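Local coordinates for protein trimethylamine-N-oxide reductase (Haemophilus influenzae, PDB 7L5I) that probably reduces S- or N-oxide substrates such as trimethylamine N-oxide at a molybdenum centre held by two molybdopterin guanine dinucleotide cofactors, at residues M275-D289 / T361-G373. Sequence-based numbering, arbitrary orientation.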
ATOM      1  N   MET A 275     -17.493  16.255   4.007  1.00 12.94           N
ATOM      2  CA  MET A 275     -17.885  16.454   2.616  1.00 11.87           C
ATOM      3  C   MET A 275     -19.372  16.759   2.487  1.00 16.53           C
ATOM      4  O   MET A 275     -19.772  17.570   1.645  1.00 16.21           O
ATOM      5  CB  MET A 275     -17.528  15.213   1.787  1.00 14.29           C
ATOM      6  CG  MET A 275     -16.072  14.910   1.735  1.00 14.84           C
ATOM      7  SD  MET A 275     -15.837  13.366   0.747  1.00 18.07           S
ATOM      8  CE  MET A 275     -14.181  12.863   1.225  1.00 18.76           C
ATOM      9  N   LEU A 276     -20.213  16.095   3.287  1.00 14.92           N
ATOM     10  CA  LEU A 276     -21.646  16.394   3.272  1.00 16.15           C
ATOM     11  C   LEU A 276     -21.906  17.839   3.681  1.00 16.22           C
ATOM     12  O   LEU A 276     -22.735  18.532   3.068  1.00 16.92           O
ATOM     13  CB  LEU A 276     -22.391  15.431   4.195  1.00 13.72           C
ATOM     14  CG  LEU A 276     -22.464  13.992   3.681  1.00 13.41           C
ATOM     15  CD1 LEU A 276     -22.947  13.049   4.745  1.00 16.12           C
ATOM     16  CD2 LEU A 276     -23.357  13.848   2.433  1.00 16.12           C
ATOM     17  N   GLY A 277     -21.209  18.318   4.703  1.00 14.49           N
ATOM     18  CA  GLY A 277     -21.396  19.708   5.120  1.00 17.99           C
ATOM     19  C   GLY A 277     -20.988  20.705   4.057  1.00 14.97           C
ATOM     20  O   GLY A 277     -21.630  21.740   3.872  1.00 15.03           O
ATOM     21  N   ILE A 278     -19.890  20.412   3.351  1.00 15.09           N
ATOM     22  CA  ILE A 278     -19.466  21.228   2.224  1.00 14.55           C
ATOM     23  C   ILE A 278     -20.525  21.189   1.133  1.00 16.88           C
ATOM     24  O   ILE A 278     -20.931  22.232   0.590  1.00 14.60           O
ATOM     25  CB  ILE A 278     -18.098  20.734   1.714  1.00 15.66           C
ATOM     26  CG1 ILE A 278     -17.028  20.993   2.774  1.00 17.24           C
ATOM     27  CG2 ILE A 278     -17.694  21.456   0.436  1.00 15.36           C
ATOM     28  CD1 ILE A 278     -15.679  20.352   2.472  1.00 15.79           C
ATOM     29  N   ALA A 279     -20.990  19.986   0.802  1.00 15.40           N
ATOM     30  CA  ALA A 279     -21.987  19.825  -0.247  1.00 15.87           C
ATOM     31  C   ALA A 279     -23.259  20.580   0.108  1.00 14.36           C
ATOM     32  O   ALA A 279     -23.849  21.259  -0.743  1.00 15.44           O
ATOM     33  CB  ALA A 279     -22.297  18.347  -0.462  1.00 16.83           C
ATOM     34  N   HIS A 280     -23.693  20.464   1.358  1.00 14.88           N
ATOM     35  CA  HIS A 280     -24.905  21.157   1.776  1.00 16.07           C
ATOM     36  C   HIS A 280     -24.746  22.658   1.637  1.00 17.55           C
ATOM     37  O   HIS A 280     -25.674  23.354   1.197  1.00 18.02           O
ATOM     38  CB  HIS A 280     -25.255  20.775   3.214  1.00 18.15           C
ATOM     39  CG  HIS A 280     -26.491  21.443   3.712  1.00 17.66           C
ATOM     40  ND1 HIS A 280     -26.503  22.748   4.153  1.00 20.01           N
ATOM     41  CD2 HIS A 280     -27.768  20.997   3.806  1.00 19.80           C
ATOM     42  CE1 HIS A 280     -27.736  23.075   4.504  1.00 24.25           C
ATOM     43  NE2 HIS A 280     -28.521  22.035   4.299  1.00 23.07           N
ATOM     44  N   THR A 281     -23.574  23.181   2.002  1.00 15.66           N
ATOM     45  CA  THR A 281     -23.300  24.602   1.829  1.00 18.02           C
ATOM     46  C   THR A 281     -23.347  24.989   0.357  1.00 16.78           C
ATOM     47  O   THR A 281     -23.896  26.042   0.008  1.00 16.11           O
ATOM     48  CB  THR A 281     -21.942  24.966   2.436  1.00 20.85           C
ATOM     49  OG1 THR A 281     -21.879  24.542   3.803  1.00 17.12           O
ATOM     50  CG2 THR A 281     -21.726  26.496   2.404  1.00 18.52           C
ATOM     51  N   LEU A 282     -22.791  24.150  -0.538  1.00 14.30           N
ATOM     52  CA  LEU A 282     -22.877  24.488  -1.957  1.00 13.75           C
ATOM     53  C   LEU A 282     -24.329  24.692  -2.382  1.00 17.23           C
ATOM     54  O   LEU A 282     -24.642  25.625  -3.129  1.00 19.52           O
ATOM     55  CB  LEU A 282     -22.259  23.397  -2.818  1.00 16.17           C
ATOM     56  CG  LEU A 282     -20.755  23.216  -2.658  1.00 15.44           C
ATOM     57  CD1 LEU A 282     -20.354  22.020  -3.500  1.00 16.28           C
ATOM     58  CD2 LEU A 282     -20.004  24.448  -3.057  1.00 18.45           C
ATOM     59  N   VAL A 283     -25.212  23.780  -1.980  1.00 16.53           N
ATOM     60  CA  VAL A 283     -26.616  23.878  -2.375  1.00 15.12           C
ATOM     61  C   VAL A 283     -27.236  25.139  -1.787  1.00 18.67           C
ATOM     62  O   VAL A 283     -27.896  25.912  -2.492  1.00 19.33           O
ATOM     63  CB  VAL A 283     -27.381  22.608  -1.941  1.00 20.42           C
ATOM     64  CG1 VAL A 283     -28.848  22.746  -2.228  1.00 19.77           C
ATOM     65  CG2 VAL A 283     -26.842  21.405  -2.682  1.00 20.79           C
ATOM     66  N   GLU A 284     -27.000  25.372  -0.488  1.00 17.28           N
ATOM     67  CA  GLU A 284     -27.559  26.526   0.227  1.00 20.22           C
ATOM     68  C   GLU A 284     -27.139  27.855  -0.391  1.00 21.64           C
ATOM     69  O   GLU A 284     -27.909  28.819  -0.350  1.00 23.48           O
ATOM     70  CB  GLU A 284     -27.107  26.442   1.688  1.00 23.08           C
ATOM     71  CG  GLU A 284     -27.531  27.532   2.639  1.00 51.81           C
ATOM     72  CD  GLU A 284     -27.025  27.263   4.062  1.00 63.88           C
ATOM     73  OE1 GLU A 284     -25.903  27.707   4.406  1.00 54.08           O
ATOM     74  OE2 GLU A 284     -27.743  26.578   4.826  1.00 59.01           O
ATOM     75  N   GLN A 285     -25.939  27.921  -0.968  1.00 18.14           N
ATOM     76  CA  GLN A 285     -25.397  29.139  -1.574  1.00 17.89           C
ATOM     77  C   GLN A 285     -25.454  29.144  -3.096  1.00 18.08           C
ATOM     78  O   GLN A 285     -24.903  30.062  -3.727  1.00 18.41           O
ATOM     79  CB  GLN A 285     -23.960  29.353  -1.117  1.00 18.26           C
ATOM     80  CG  GLN A 285     -23.884  29.498   0.385  1.00 23.12           C
ATOM     81  CD  GLN A 285     -22.551  29.992   0.895  1.00 22.79           C
ATOM     82  OE1 GLN A 285     -21.624  30.227   0.126  1.00 24.62           O
ATOM     83  NE2 GLN A 285     -22.454  30.159   2.212  1.00 23.35           N
ATOM     84  N   GLY A 286     -26.124  28.166  -3.698  1.00 17.86           N
ATOM     85  CA  GLY A 286     -26.230  28.123  -5.145  1.00 22.48           C
ATOM     86  C   GLY A 286     -24.898  27.977  -5.838  1.00 23.62           C
ATOM     87  O   GLY A 286     -24.709  28.502  -6.941  1.00 20.56           O
ATOM     88  N   LYS A 287     -23.958  27.286  -5.217  1.00 17.25           N
ATOM     89  CA  LYS A 287     -22.618  27.160  -5.778  1.00 17.19           C
ATOM     90  C   LYS A 287     -22.391  25.815  -6.442  1.00 20.32           C
ATOM     91  O   LYS A 287     -21.335  25.612  -7.044  1.00 22.50           O
ATOM     92  CB  LYS A 287     -21.567  27.399  -4.692  1.00 17.57           C
ATOM     93  CG  LYS A 287     -21.376  28.881  -4.333  1.00 20.41           C
ATOM     94  CD  LYS A 287     -20.508  29.051  -3.092  1.00 24.06           C
ATOM     95  CE  LYS A 287     -20.110  30.546  -2.832  1.00 27.11           C
ATOM     96  NZ  LYS A 287     -19.105  30.988  -3.863  1.00 42.97           N
ATOM     97  N   HIS A 288     -23.349  24.900  -6.362  1.00 18.82           N
ATOM     98  CA  HIS A 288     -23.226  23.652  -7.098  1.00 19.82           C
ATOM     99  C   HIS A 288     -23.643  23.857  -8.552  1.00 25.31           C
ATOM    100  O   HIS A 288     -24.312  24.833  -8.906  1.00 23.94           O
ATOM    101  CB  HIS A 288     -24.051  22.550  -6.448  1.00 20.17           C
ATOM    102  CG  HIS A 288     -25.526  22.795  -6.425  1.00 19.65           C
ATOM    103  ND1 HIS A 288     -26.081  24.026  -6.138  1.00 21.39           N
ATOM    104  CD2 HIS A 288     -26.563  21.947  -6.616  1.00 23.39           C
ATOM    105  CE1 HIS A 288     -27.399  23.924  -6.178  1.00 22.58           C
ATOM    106  NE2 HIS A 288     -27.717  22.672  -6.458  1.00 21.59           N
ATOM    107  N   ASP A 289     -23.211  22.945  -9.408  1.00 19.44           N
ATOM    108  CA  ASP A 289     -23.408  23.100 -10.856  1.00 18.17           C
ATOM    109  C   ASP A 289     -24.574  22.211 -11.271  1.00 18.53           C
ATOM    110  O   ASP A 289     -24.412  21.031 -11.590  1.00 18.44           O
ATOM    111  CB  ASP A 289     -22.130  22.774 -11.608  1.00 18.63           C
ATOM    112  CG  ASP A 289     -22.180  23.193 -13.078  1.00 24.04           C
ATOM    113  OD1 ASP A 289     -23.285  23.273 -13.658  1.00 22.02           O
ATOM    114  OD2 ASP A 289     -21.102  23.444 -13.646  1.00 27.28           O
ATOM    115  N   THR A 361     -15.973   7.023   1.274  1.00 11.72           N
ATOM    116  CA  THR A 361     -15.165   8.238   1.244  1.00 14.13           C
ATOM    117  C   THR A 361     -14.877   8.705  -0.186  1.00 15.13           C
ATOM    118  O   THR A 361     -15.126   9.865  -0.530  1.00 15.00           O
ATOM    119  CB  THR A 361     -13.874   8.028   2.046  1.00 14.54           C
ATOM    120  OG1 THR A 361     -13.115   6.949   1.469  1.00 15.02           O
ATOM    121  CG2 THR A 361     -14.178   7.668   3.464  1.00 16.73           C
ATOM    122  N   HIS A 362     -14.384   7.830  -1.062  1.00 12.61           N
ATOM    123  CA  HIS A 362     -14.130   8.287  -2.414  1.00 13.58           C
ATOM    124  C   HIS A 362     -15.405   8.378  -3.237  1.00 13.72           C
ATOM    125  O   HIS A 362     -15.454   9.179  -4.179  1.00 15.40           O
ATOM    126  CB  HIS A 362     -13.080   7.392  -3.066  1.00 15.16           C
ATOM    127  CG  HIS A 362     -11.750   7.540  -2.413  1.00 15.76           C
ATOM    128  ND1 HIS A 362     -11.266   6.633  -1.494  1.00 21.39           N
ATOM    129  CD2 HIS A 362     -10.863   8.564  -2.437  1.00 17.40           C
ATOM    130  CE1 HIS A 362     -10.095   7.052  -1.043  1.00 19.43           C
ATOM    131  NE2 HIS A 362      -9.826   8.221  -1.603  1.00 17.24           N
ATOM    132  N   TRP A 363     -16.440   7.624  -2.884  1.00 12.91           N
ATOM    133  CA  TRP A 363     -17.739   7.816  -3.514  1.00 13.25           C
ATOM    134  C   TRP A 363     -18.235   9.230  -3.259  1.00 13.64           C
ATOM    135  O   TRP A 363     -18.667   9.934  -4.184  1.00 12.65           O
ATOM    136  CB  TRP A 363     -18.730   6.790  -2.977  1.00 15.70           C
ATOM    137  CG  TRP A 363     -19.972   6.612  -3.772  1.00 12.27           C
ATOM    138  CD1 TRP A 363     -20.339   7.271  -4.891  1.00 14.01           C
ATOM    139  CD2 TRP A 363     -21.012   5.683  -3.489  1.00 14.81           C
ATOM    140  NE1 TRP A 363     -21.552   6.808  -5.344  1.00 15.33           N
ATOM    141  CE2 TRP A 363     -21.979   5.819  -4.498  1.00 14.48           C
ATOM    142  CE3 TRP A 363     -21.205   4.729  -2.486  1.00 15.47           C
ATOM    143  CZ2 TRP A 363     -23.143   5.051  -4.530  1.00 16.96           C
ATOM    144  CZ3 TRP A 363     -22.353   3.953  -2.521  1.00 17.43           C
ATOM    145  CH2 TRP A 363     -23.303   4.115  -3.541  1.00 17.71           C
ATOM    146  N   MET A 364     -18.166   9.668  -2.000  1.00 12.72           N
ATOM    147  CA  MET A 364     -18.586  11.015  -1.656  1.00 13.09           C
ATOM    148  C   MET A 364     -17.630  12.063  -2.223  1.00 12.95           C
ATOM    149  O   MET A 364     -18.070  13.156  -2.594  1.00 12.88           O
ATOM    150  CB  MET A 364     -18.708  11.148  -0.121  1.00 10.93           C
ATOM    151  CG  MET A 364     -19.302  12.492   0.283  1.00 14.68           C
ATOM    152  SD  MET A 364     -20.988  12.724  -0.329  1.00 17.18           S
ATOM    153  CE  MET A 364     -20.965  14.490  -0.701  1.00 18.29           C
ATOM    154  N   LEU A 365     -16.328  11.765  -2.325  1.00 13.24           N
ATOM    155  CA  LEU A 365     -15.418  12.732  -2.924  1.00 14.04           C
ATOM    156  C   LEU A 365     -15.774  12.980  -4.393  1.00 13.64           C
ATOM    157  O   LEU A 365     -15.725  14.124  -4.870  1.00 14.32           O
ATOM    158  CB  LEU A 365     -13.973  12.247  -2.820  1.00 13.10           C
ATOM    159  CG  LEU A 365     -12.940  13.276  -3.269  1.00 15.87           C
ATOM    160  CD1 LEU A 365     -12.900  14.402  -2.281  1.00 23.71           C
ATOM    161  CD2 LEU A 365     -11.579  12.659  -3.398  1.00 17.56           C
ATOM    162  N   VAL A 366     -16.079  11.907  -5.136  1.00 12.01           N
ATOM    163  CA  VAL A 366     -16.496  12.035  -6.534  1.00 12.55           C
ATOM    164  C   VAL A 366     -17.825  12.772  -6.633  1.00 13.74           C
ATOM    165  O   VAL A 366     -18.050  13.566  -7.555  1.00 14.72           O
ATOM    166  CB  VAL A 366     -16.570  10.643  -7.184  1.00 16.06           C
ATOM    167  CG1 VAL A 366     -17.234  10.729  -8.537  1.00 16.09           C
ATOM    168  CG2 VAL A 366     -15.186  10.096  -7.302  1.00 15.15           C
ATOM    169  N   THR A 367     -18.724  12.523  -5.683  1.00 11.73           N
ATOM    170  CA  THR A 367     -19.997  13.243  -5.636  1.00 13.19           C
ATOM    171  C   THR A 367     -19.771  14.731  -5.390  1.00 16.46           C
ATOM    172  O   THR A 367     -20.361  15.593  -6.059  1.00 13.58           O
ATOM    173  CB  THR A 367     -20.867  12.627  -4.535  1.00 14.56           C
ATOM    174  OG1 THR A 367     -21.204  11.271  -4.878  1.00 13.69           O
ATOM    175  CG2 THR A 367     -22.148  13.402  -4.325  1.00 15.07           C
ATOM    176  N   LEU A 368     -18.904  15.063  -4.436  1.00 14.52           N
ATOM    177  CA  LEU A 368     -18.563  16.465  -4.208  1.00 13.80           C
ATOM    178  C   LEU A 368     -17.959  17.112  -5.454  1.00 13.39           C
ATOM    179  O   LEU A 368     -18.347  18.225  -5.846  1.00 14.27           O
ATOM    180  CB  LEU A 368     -17.615  16.566  -3.008  1.00 14.53           C
ATOM    181  CG  LEU A 368     -17.171  17.963  -2.649  1.00 15.94           C
ATOM    182  CD1 LEU A 368     -18.379  18.849  -2.318  1.00 17.92           C
ATOM    183  CD2 LEU A 368     -16.187  17.939  -1.481  1.00 15.22           C
ATOM    184  N   ALA A 369     -17.003  16.431  -6.100  1.00 13.18           N
ATOM    185  CA  ALA A 369     -16.408  16.950  -7.319  1.00 12.17           C
ATOM    186  C   ALA A 369     -17.458  17.147  -8.411  1.00 14.84           C
ATOM    187  O   ALA A 369     -17.376  18.107  -9.199  1.00 13.58           O
ATOM    188  CB  ALA A 369     -15.301  15.993  -7.800  1.00 12.65           C
ATOM    189  N   SER A 370     -18.451  16.259  -8.469  1.00 15.95           N
ATOM    190  CA  SER A 370     -19.537  16.400  -9.435  1.00 13.25           C
ATOM    191  C   SER A 370     -20.362  17.639  -9.147  1.00 14.10           C
ATOM    192  O   SER A 370     -20.735  18.374 -10.067  1.00 14.43           O
ATOM    193  CB  SER A 370     -20.432  15.158  -9.405  1.00 14.00           C
ATOM    194  OG  SER A 370     -19.696  14.009  -9.852  1.00 16.81           O
ATOM    195  N   MET A 371     -20.655  17.887  -7.875  1.00 14.52           N
ATOM    196  CA  MET A 371     -21.413  19.084  -7.521  1.00 15.15           C
ATOM    197  C   MET A 371     -20.648  20.366  -7.834  1.00 15.75           C
ATOM    198  O   MET A 371     -21.254  21.381  -8.199  1.00 16.78           O
ATOM    199  CB  MET A 371     -21.784  19.031  -6.038  1.00 12.66           C
ATOM    200  CG  MET A 371     -22.721  17.922  -5.691  1.00 14.32           C
ATOM    201  SD  MET A 371     -23.177  17.778  -3.955  1.00 17.43           S
ATOM    202  CE  MET A 371     -24.150  19.284  -3.750  1.00 19.34           C
ATOM    203  N   LEU A 372     -19.319  20.348  -7.705  1.00 14.76           N
ATOM    204  CA  LEU A 372     -18.517  21.503  -8.074  1.00 14.72           C
ATOM    205  C   LEU A 372     -18.477  21.698  -9.578  1.00 16.40           C
ATOM    206  O   LEU A 372     -18.343  22.830 -10.045  1.00 18.08           O
ATOM    207  CB  LEU A 372     -17.103  21.332  -7.530  1.00 14.28           C
ATOM    208  CG  LEU A 372     -16.985  21.397  -6.010  1.00 16.14           C
ATOM    209  CD1 LEU A 372     -15.609  20.963  -5.586  1.00 18.59           C
ATOM    210  CD2 LEU A 372     -17.240  22.809  -5.588  1.00 16.20           C
ATOM    211  N   GLY A 373     -18.551  20.614 -10.346  1.00 15.31           N
ATOM    212  CA  GLY A 373     -18.776  20.727 -11.774  1.00 16.29           C
ATOM    213  C   GLY A 373     -17.560  20.977 -12.630  1.00 17.48           C
ATOM    214  O   GLY A 373     -17.708  21.380 -13.787  1.00 17.61           O
TER
HETATM  215  O   HOH W   1     -19.742  24.983  -8.976  1.00 26.84           O
HETATM  216  O   HOH W   2     -18.724  24.477 -12.255  1.00 33.69           O
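Two near-parallel helices, 275-284 and 361-372, pack side by side, with L368 set as a knob into a hole of helix 275-284. They cross at 18°, with a closest approach of 10.1 Å between the axes of these segments. The hole is formed by M275, I278, A279 and L282. L368 CD1 meets I278 CG2 and L282 CD1 at 3.9 Å each, and both of these side chains lie roughly perpendicular to it.

M364 CE and M371 SD both pack on A279 CB. M275 reaches across with an extended chain, and M275 and M364 run antiparallel alongside each other. M275 CB lies 3.6 Å from M364 CG. The chain ends with M275 CE 3.6 Å from T361 O and also near L365 CD1. M364, bent at chi2 (63°), brings SD against L276 CD2. M371 starts alongside the seam, but a bend at its last torsion (chi3 68°) turns CE back toward helix 275-284. There CE packs 3.6 Å from V283 CG2.

After the Schellman motif at G286 the chain returns to the C-terminal end of helix 361-372. D289 N donates to M371 O at 2.8 Å, in the carbonyl plane. H288 CA adds a CH···O contact to the same oxygen. V283 CG2 sits over one face of the H288 ring. One water bridges L372 O and K287 O, and a second bridges L372 O and D289 OD2. D289 OD1 caps the next helix at F292 N.

The T361 side chain lies about 6 Å from a bound MGD. W212 of strand 208-212, in the five-stranded parallel sheet, touches M275, I278, L365 and L368. Helix 300-307 covers another part of the seam, with F303 on L276 and Y300 on V283, H288 and M371.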